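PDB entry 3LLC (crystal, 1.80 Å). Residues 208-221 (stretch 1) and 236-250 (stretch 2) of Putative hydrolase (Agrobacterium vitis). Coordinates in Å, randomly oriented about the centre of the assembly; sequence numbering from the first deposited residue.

Stretch 1, residues 208-221: PVHILQGMADPDVP
Stretch 2 236-250: DVVLTLVRDGDHRLS

Parallel β-pairing fixes a register, and side-chain rotamers then exploit it; this putative hydrolase illustrates the principle. Extended strands (phi -85 to -148°, psi 112 to 146°) run parallel, 12° apart and 4.8 Å between axes, in step from Val 209 with Val 237 to Gly 214 with Val 242. Hydrogen bonds alternate: Ile 211 N donates to Val 238 O (2.9 Å), Thr 240 N to Ile 211 O (2.8 Å), and so on until Met 215 N reaches Val 242 O (2.9 Å).

On one face, His 210 (chi1 t, chi2 159°) swings its ring along the partner strand: NE2 hydrogen-bonds Thr 240 OG1 (m) at 2.7 Å, and Val 238 CG1 (chi1 t) covers a ring face. On the other, Ile 211 (m, t) sets CG2 3.6 Å from CD1 of Leu 239 (t, p), and Gln 213 (t, p, chi3 49°) bonds NE2 to Gly 214 O (3.0 Å).

After a type I turn, Val 242 to Gly 245, Ala 216 N donates to Gly 245 O (2.9 Å); a CB on Gly 214 would clash with that oxygen. His 247 (t, chi2 56°) donates from ND1 to Asp 217 (t, chi2 -28°) OD2 at 2.8 Å; Asp 219 CB sits over one face of its ring, 4.1 Å from the centroid. One water links Gly 214 N, Asp 217 OD2 and Asp 246 O.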

ATOM      1  N   PRO A 208     -15.816   5.452  -2.456  1.00 20.62           N
ATOM      2  CA  PRO A 208     -15.518   4.812  -3.780  1.00 18.71           C
ATOM      3  C   PRO A 208     -14.157   4.143  -3.831  1.00 21.83           C
ATOM      4  O   PRO A 208     -13.197   4.619  -3.210  1.00 20.04           O
ATOM      5  CB  PRO A 208     -15.614   5.966  -4.779  1.00 19.64           C
ATOM      6  CG  PRO A 208     -16.259   7.117  -4.032  1.00 27.67           C
ATOM      7  CD  PRO A 208     -16.023   6.906  -2.573  1.00 21.34           C
ATOM      8  N   VAL A 209     -14.094   3.032  -4.583  1.00 19.31           N
ATOM      9  CA  VAL A 209     -12.865   2.268  -4.775  1.00 19.18           C
ATOM     10  C   VAL A 209     -12.686   2.063  -6.292  1.00 21.26           C
ATOM     11  O   VAL A 209     -13.639   1.664  -6.967  1.00 19.44           O
ATOM     12  CB  VAL A 209     -12.936   0.900  -4.068  1.00 21.25           C
ATOM     13  CG1 VAL A 209     -11.619   0.108  -4.265  1.00 19.82           C
ATOM     14  CG2 VAL A 209     -13.181   1.040  -2.531  1.00 17.91           C
ATOM     15  N   HIS A 210     -11.484   2.342  -6.816  1.00 18.82           N
ATOM     16  CA  HIS A 210     -11.134   2.056  -8.203  1.00 19.88           C
ATOM     17  C   HIS A 210      -9.870   1.225  -8.174  1.00 20.18           C
ATOM     18  O   HIS A 210      -8.823   1.703  -7.688  1.00 22.48           O
ATOM     19  CB  HIS A 210     -10.865   3.343  -8.966  1.00 18.53           C
ATOM     20  CG  HIS A 210     -10.785   3.174 -10.462  1.00 19.54           C
ATOM     21  ND1 HIS A 210     -10.962   4.228 -11.335  1.00 27.81           N
ATOM     22  CD2 HIS A 210     -10.560   2.084 -11.237  1.00 24.00           C
ATOM     23  CE1 HIS A 210     -10.833   3.795 -12.581  1.00 26.68           C
ATOM     24  NE2 HIS A 210     -10.600   2.495 -12.550  1.00 21.78           N
ATOM     25  N   ILE A 211      -9.962   0.013  -8.717  1.00 19.32           N
ATOM     26  CA  ILE A 211      -8.797  -0.910  -8.860  1.00 19.67           C
ATOM     27  C   ILE A 211      -8.316  -0.902 -10.335  1.00 20.02           C
ATOM     28  O   ILE A 211      -9.139  -0.958 -11.260  1.00 19.18           O
ATOM     29  CB  ILE A 211      -9.172  -2.357  -8.482  1.00 20.24           C
ATOM     30  CG1 ILE A 211      -9.735  -2.452  -7.047  1.00 21.85           C
ATOM     31  CG2 ILE A 211      -7.942  -3.345  -8.653  1.00 18.54           C
ATOM     32  CD1 ILE A 211     -10.720  -3.655  -6.829  1.00 21.94           C
ATOM     33  N   LEU A 212      -6.986  -0.811 -10.523  1.00 18.61           N
ATOM     34  CA  LEU A 212      -6.324  -0.897 -11.840  1.00 19.53           C
ATOM     35  C   LEU A 212      -5.435  -2.158 -11.772  1.00 20.60           C
ATOM     36  O   LEU A 212      -4.645  -2.316 -10.822  1.00 20.54           O
ATOM     37  CB  LEU A 212      -5.466   0.332 -12.107  1.00 20.17           C
ATOM     38  CG  LEU A 212      -6.198   1.674 -12.340  1.00 28.42           C
ATOM     39  CD1 LEU A 212      -5.349   2.872 -11.911  1.00 33.13           C
ATOM     40  CD2 LEU A 212      -6.548   1.834 -13.812  1.00 28.78           C
ATOM     41  N   GLN A 213      -5.589  -3.056 -12.755  1.00 19.95           N
ATOM     42  CA  GLN A 213      -4.952  -4.380 -12.713  1.00 19.01           C
ATOM     43  C   GLN A 213      -4.605  -4.864 -14.127  1.00 18.64           C
ATOM     44  O   GLN A 213      -5.443  -4.861 -15.071  1.00 16.77           O
ATOM     45  CB  GLN A 213      -5.902  -5.377 -12.023  1.00 19.38           C
ATOM     46  CG  GLN A 213      -5.474  -6.833 -12.064  1.00 20.19           C
ATOM     47  CD  GLN A 213      -4.318  -7.143 -11.116  1.00 23.51           C
ATOM     48  OE1 GLN A 213      -4.337  -6.784  -9.922  1.00 22.79           O
ATOM     49  NE2 GLN A 213      -3.313  -7.845 -11.644  1.00 18.87           N
ATOM     50  N   GLY A 214      -3.358  -5.305 -14.288  1.00 17.88           N
ATOM     51  CA  GLY A 214      -2.924  -5.876 -15.550  1.00 16.43           C
ATOM     52  C   GLY A 214      -3.255  -7.357 -15.671  1.00 15.92           C
ATOM     53  O   GLY A 214      -3.209  -8.096 -14.672  1.00 20.00           O
HETATM   54  N   MSE A 215      -3.571  -7.807 -16.882  1.00 16.95           N
HETATM   55  CA  MSE A 215      -3.863  -9.228 -17.110  1.00 17.23           C
HETATM   56  C   MSE A 215      -2.592 -10.022 -17.535  1.00 19.89           C
HETATM   57  O   MSE A 215      -2.660 -11.211 -17.765  1.00 20.23           O
HETATM   58  CB  MSE A 215      -5.014  -9.410 -18.107  1.00 19.01           C
HETATM   59  CG  MSE A 215      -6.321  -8.660 -17.702  1.00 17.52           C
HETATM   60 SE   MSE A 215      -7.733  -8.883 -18.940  0.75 16.69          SE
HETATM   61  CE  MSE A 215      -8.276 -10.681 -18.540  1.00 24.34           C
ATOM     62  N   ALA A 216      -1.475  -9.328 -17.708  1.00 18.74           N
ATOM     63  CA  ALA A 216      -0.170  -9.988 -17.938  1.00 18.76           C
ATOM     64  C   ALA A 216       0.756  -9.832 -16.709  1.00 20.15           C
ATOM     65  O   ALA A 216       1.985  -9.739 -16.825  1.00 18.99           O
ATOM     66  CB  ALA A 216       0.490  -9.419 -19.217  1.00 16.84           C
ATOM     67  N   ASP A 217       0.160  -9.772 -15.533  1.00 18.43           N
ATOM     68  CA  ASP A 217       0.867  -9.595 -14.244  1.00 18.08           C
ATOM     69  C   ASP A 217       1.274 -10.986 -13.726  1.00 19.21           C
ATOM     70  O   ASP A 217       0.402 -11.812 -13.417  1.00 19.82           O
ATOM     71  CB  ASP A 217      -0.093  -8.858 -13.272  1.00 19.02           C
ATOM     72  CG  ASP A 217       0.545  -8.518 -11.937  1.00 21.67           C
ATOM     73  OD1 ASP A 217       1.475  -9.256 -11.504  1.00 21.53           O
ATOM     74  OD2 ASP A 217       0.090  -7.553 -11.266  1.00 21.78           O
ATOM     75  N   PRO A 218       2.608 -11.307 -13.716  1.00 19.41           N
ATOM     76  CA  PRO A 218       3.040 -12.616 -13.256  1.00 19.99           C
ATOM     77  C   PRO A 218       3.158 -12.768 -11.724  1.00 23.26           C
ATOM     78  O   PRO A 218       3.422 -13.871 -11.272  1.00 22.67           O
ATOM     79  CB  PRO A 218       4.439 -12.779 -13.919  1.00 19.72           C
ATOM     80  CG  PRO A 218       4.971 -11.374 -13.867  1.00 22.03           C
ATOM     81  CD  PRO A 218       3.762 -10.437 -14.004  1.00 21.01           C
ATOM     82  N   ASP A 219       2.936 -11.700 -10.956  1.00 21.66           N
ATOM     83  CA  ASP A 219       3.102 -11.691  -9.497  1.00 22.81           C
ATOM     84  C   ASP A 219       1.757 -11.708  -8.755  1.00 25.04           C
ATOM     85  O   ASP A 219       1.552 -12.542  -7.885  1.00 25.08           O
ATOM     86  CB  ASP A 219       3.862 -10.450  -9.062  1.00 25.04           C
ATOM     87  CG  ASP A 219       5.261 -10.364  -9.698  1.00 30.76           C
ATOM     88  OD1 ASP A 219       5.867 -11.418  -9.977  1.00 30.78           O
ATOM     89  OD2 ASP A 219       5.711  -9.245  -9.967  1.00 37.78           O
ATOM     90  N   VAL A 220       0.863 -10.789  -9.121  1.00 23.73           N
ATOM     91  CA  VAL A 220      -0.535 -10.796  -8.641  1.00 22.38           C
ATOM     92  C   VAL A 220      -1.477 -11.145  -9.831  1.00 22.54           C
ATOM     93  O   VAL A 220      -1.684 -10.315 -10.690  1.00 21.81           O
ATOM     94  CB  VAL A 220      -0.913  -9.421  -8.022  1.00 24.92           C
ATOM     95  CG1 VAL A 220      -2.411  -9.399  -7.598  1.00 25.67           C
ATOM     96  CG2 VAL A 220      -0.019  -9.106  -6.806  1.00 26.76           C
ATOM     97  N   PRO A 221      -2.005 -12.381  -9.906  1.00 22.58           N
ATOM     98  CA  PRO A 221      -2.878 -12.779 -11.016  1.00 22.40           C
ATOM     99  C   PRO A 221      -4.099 -11.868 -11.074  1.00 21.84           C
ATOM    100  O   PRO A 221      -4.588 -11.487 -10.016  1.00 21.80           O
ATOM    101  CB  PRO A 221      -3.317 -14.207 -10.668  1.00 25.68           C
ATOM    102  CG  PRO A 221      -2.587 -14.600  -9.453  1.00 29.96           C
ATOM    103  CD  PRO A 221      -1.863 -13.436  -8.890  1.00 24.41           C
ATOM    104  N   ASP A 236     -20.377   1.583  -5.753  1.00 20.93           N
ATOM    105  CA  ASP A 236     -19.233   2.481  -5.850  1.00 22.28           C
ATOM    106  C   ASP A 236     -17.888   1.784  -5.955  1.00 19.20           C
ATOM    107  O   ASP A 236     -16.916   2.249  -5.347  1.00 20.76           O
ATOM    108  CB  ASP A 236     -19.226   3.395  -4.605  1.00 23.42           C
ATOM    109  CG  ASP A 236     -19.253   4.872  -4.948  1.00 38.96           C
ATOM    110  OD1 ASP A 236     -18.861   5.249  -6.089  1.00 46.49           O
ATOM    111  OD2 ASP A 236     -19.661   5.660  -4.054  1.00 46.20           O
ATOM    112  N   VAL A 237     -17.827   0.670  -6.692  1.00 16.70           N
ATOM    113  CA  VAL A 237     -16.539  -0.048  -6.934  1.00 16.05           C
ATOM    114  C   VAL A 237     -16.388  -0.197  -8.456  1.00 15.74           C
ATOM    115  O   VAL A 237     -17.342  -0.588  -9.144  1.00 13.40           O
ATOM    116  CB  VAL A 237     -16.520  -1.429  -6.226  1.00 20.05           C
ATOM    117  CG1 VAL A 237     -15.272  -2.218  -6.598  1.00 19.68           C
ATOM    118  CG2 VAL A 237     -16.590  -1.253  -4.697  1.00 21.18           C
ATOM    119  N   VAL A 238     -15.186   0.119  -8.967  1.00 18.09           N
ATOM    120  CA  VAL A 238     -14.881   0.002 -10.397  1.00 15.08           C
ATOM    121  C   VAL A 238     -13.569  -0.771 -10.516  1.00 16.49           C
ATOM    122  O   VAL A 238     -12.625  -0.541  -9.732  1.00 19.75           O
ATOM    123  CB  VAL A 238     -14.769   1.360 -11.063  1.00 16.88           C
ATOM    124  CG1 VAL A 238     -14.288   1.238 -12.526  1.00 16.72           C
ATOM    125  CG2 VAL A 238     -16.148   2.102 -11.044  1.00 14.95           C
ATOM    126  N   LEU A 239     -13.525  -1.718 -11.463  1.00 17.64           N
ATOM    127  CA  LEU A 239     -12.276  -2.500 -11.728  1.00 16.98           C
ATOM    128  C   LEU A 239     -11.889  -2.297 -13.221  1.00 17.77           C
ATOM    129  O   LEU A 239     -12.677  -2.593 -14.105  1.00 18.81           O
ATOM    130  CB  LEU A 239     -12.492  -3.988 -11.402  1.00 17.18           C
ATOM    131  CG  LEU A 239     -11.407  -4.983 -11.933  1.00 19.43           C
ATOM    132  CD1 LEU A 239     -10.006  -4.647 -11.360  1.00 18.92           C
ATOM    133  CD2 LEU A 239     -11.797  -6.414 -11.726  1.00 20.05           C
ATOM    134  N   THR A 240     -10.696  -1.748 -13.471  1.00 18.13           N
ATOM    135  CA  THR A 240     -10.207  -1.529 -14.804  1.00 17.05           C
ATOM    136  C   THR A 240      -9.124  -2.609 -15.037  1.00 20.72           C
ATOM    137  O   THR A 240      -8.057  -2.568 -14.389  1.00 20.40           O
ATOM    138  CB  THR A 240      -9.618  -0.126 -14.974  1.00 20.38           C
ATOM    139  OG1 THR A 240     -10.633   0.885 -14.733  1.00 22.23           O
ATOM    140  CG2 THR A 240      -9.049   0.068 -16.472  1.00 17.51           C
ATOM    141  N   LEU A 241      -9.399  -3.514 -15.977  1.00 19.23           N
ATOM    142  CA  LEU A 241      -8.483  -4.597 -16.377  1.00 18.21           C
ATOM    143  C   LEU A 241      -7.789  -4.194 -17.703  1.00 16.42           C
ATOM    144  O   LEU A 241      -8.434  -3.852 -18.695  1.00 17.12           O
ATOM    145  CB  LEU A 241      -9.232  -5.910 -16.557  1.00 18.40           C
ATOM    146  CG  LEU A 241      -9.686  -6.641 -15.280  1.00 19.40           C
ATOM    147  CD1 LEU A 241     -10.803  -7.704 -15.585  1.00 19.87           C
ATOM    148  CD2 LEU A 241      -8.503  -7.271 -14.470  1.00 19.95           C
ATOM    149  N   VAL A 242      -6.463  -4.195 -17.678  1.00 17.43           N
ATOM    150  CA  VAL A 242      -5.663  -3.760 -18.814  1.00 16.21           C
ATOM    151  C   VAL A 242      -4.995  -5.056 -19.380  1.00 17.16           C
ATOM    152  O   VAL A 242      -4.120  -5.621 -18.706  1.00 18.33           O
ATOM    153  CB  VAL A 242      -4.615  -2.739 -18.351  1.00 18.32           C
ATOM    154  CG1 VAL A 242      -3.760  -2.262 -19.563  1.00 16.27           C
ATOM    155  CG2 VAL A 242      -5.283  -1.522 -17.637  1.00 21.41           C
ATOM    156  N   ARG A 243      -5.390  -5.477 -20.569  1.00 14.03           N
ATOM    157  CA  ARG A 243      -5.033  -6.799 -21.106  1.00 14.94           C
ATOM    158  C   ARG A 243      -3.497  -7.046 -21.089  1.00 18.65           C
ATOM    159  O   ARG A 243      -3.065  -8.116 -20.655  1.00 19.16           O
ATOM    160  CB  ARG A 243      -5.542  -7.001 -22.499  1.00 15.50           C
ATOM    161  CG  ARG A 243      -5.115  -8.295 -23.203  1.00 19.37           C
ATOM    162  CD  ARG A 243      -5.523  -9.522 -22.478  1.00 20.22           C
ATOM    163  NE  ARG A 243      -5.031 -10.731 -23.165  1.00 28.70           N
ATOM    164  CZ  ARG A 243      -3.882 -11.358 -22.880  1.00 25.01           C
ATOM    165  NH1 ARG A 243      -3.045 -10.910 -21.906  1.00 27.06           N
ATOM    166  NH2 ARG A 243      -3.562 -12.436 -23.579  1.00 30.52           N
ATOM    167  N   ASP A 244      -2.723  -6.071 -21.558  1.00 18.77           N
ATOM    168  CA  ASP A 244      -1.251  -6.221 -21.678  1.00 19.58           C
ATOM    169  C   ASP A 244      -0.449  -5.601 -20.533  1.00 20.42           C
ATOM    170  O   ASP A 244       0.784  -5.526 -20.600  1.00 17.07           O
ATOM    171  CB  ASP A 244      -0.737  -5.738 -23.049  1.00 18.24           C
ATOM    172  CG  ASP A 244      -0.926  -4.225 -23.298  1.00 18.54           C
ATOM    173  OD1 ASP A 244      -1.284  -3.491 -22.366  1.00 19.69           O
ATOM    174  OD2 ASP A 244      -0.755  -3.790 -24.464  1.00 24.87           O
ATOM    175  N   GLY A 245      -1.104  -5.182 -19.463  1.00 16.16           N
ATOM    176  CA  GLY A 245      -0.422  -4.601 -18.326  1.00 18.34           C
ATOM    177  C   GLY A 245       0.324  -5.609 -17.453  1.00 19.68           C
ATOM    178  O   GLY A 245      -0.148  -6.733 -17.262  1.00 18.82           O
ATOM    179  N   ASP A 246       1.515  -5.224 -16.953  1.00 20.27           N
ATOM    180  CA  ASP A 246       2.309  -6.100 -16.094  1.00 20.25           C
ATOM    181  C   ASP A 246       2.189  -5.669 -14.660  1.00 22.88           C
ATOM    182  O   ASP A 246       1.296  -4.869 -14.341  1.00 21.21           O
ATOM    183  CB  ASP A 246       3.766  -6.203 -16.603  1.00 21.38           C
ATOM    184  CG  ASP A 246       4.540  -4.905 -16.484  1.00 24.36           C
ATOM    185  OD1 ASP A 246       4.176  -3.990 -15.745  1.00 23.09           O
ATOM    186  OD2 ASP A 246       5.577  -4.809 -17.139  1.00 24.75           O
ATOM    187  N   HIS A 247       3.031  -6.192 -13.761  1.00 19.49           N
ATOM    188  CA  HIS A 247       2.863  -5.876 -12.338  1.00 21.28           C
ATOM    189  C   HIS A 247       3.171  -4.394 -12.005  1.00 23.73           C
ATOM    190  O   HIS A 247       2.591  -3.840 -11.093  1.00 24.66           O
ATOM    191  CB  HIS A 247       3.703  -6.788 -11.413  1.00 20.98           C
ATOM    192  CG  HIS A 247       3.381  -6.603  -9.959  1.00 21.67           C
ATOM    193  ND1 HIS A 247       2.104  -6.757  -9.469  1.00 21.31           N
ATOM    194  CD2 HIS A 247       4.153  -6.229  -8.906  1.00 24.97           C
ATOM    195  CE1 HIS A 247       2.103  -6.494  -8.163  1.00 27.51           C
ATOM    196  NE2 HIS A 247       3.338  -6.194  -7.794  1.00 25.82           N
ATOM    197  N   ARG A 248       4.089  -3.781 -12.731  1.00 22.56           N
ATOM    198  CA  ARG A 248       4.526  -2.411 -12.386  1.00 28.27           C
ATOM    199  C   ARG A 248       3.544  -1.309 -12.841  1.00 28.57           C
ATOM    200  O   ARG A 248       3.464  -0.246 -12.188  1.00 26.05           O
ATOM    201  CB  ARG A 248       5.915  -2.139 -12.996  1.00 29.01           C
ATOM    202  CG  ARG A 248       7.068  -2.862 -12.257  1.00 37.36           C
ATOM    203  CD  ARG A 248       8.412  -2.723 -13.032  1.00 31.89           C
ATOM    204  N   LEU A 249       2.803  -1.573 -13.939  1.00 23.73           N
ATOM    205  CA  LEU A 249       1.818  -0.619 -14.484  1.00 23.27           C
ATOM    206  C   LEU A 249       2.374   0.809 -14.470  1.00 24.77           C
ATOM    207  O   LEU A 249       1.786   1.710 -13.860  1.00 23.53           O
ATOM    208  CB  LEU A 249       0.503  -0.680 -13.675  1.00 24.19           C
ATOM    209  CG  LEU A 249      -0.382  -1.907 -13.833  1.00 28.27           C
ATOM    210  CD1 LEU A 249      -1.694  -1.776 -13.003  1.00 24.97           C
ATOM    211  CD2 LEU A 249      -0.713  -2.249 -15.299  1.00 20.37           C
ATOM    212  N   SER A 250       3.532   1.000 -15.104  1.00 21.54           N
ATOM    213  CA  SER A 250       4.238   2.284 -15.082  1.00 24.84           C
ATOM    214  C   SER A 250       4.641   2.789 -16.470  1.00 23.35           C
ATOM    215  O   SER A 250       5.449   3.715 -16.598  1.00 23.86           O
ATOM    216  CB  SER A 250       5.473   2.190 -14.139  1.00 26.81           C
ATOM    217  OG  SER A 250       6.377   1.203 -14.612  1.00 27.18           O
TER
HETATM  218  O   HOH W   1      -0.980  -5.368 -12.739  1.00 20.21           O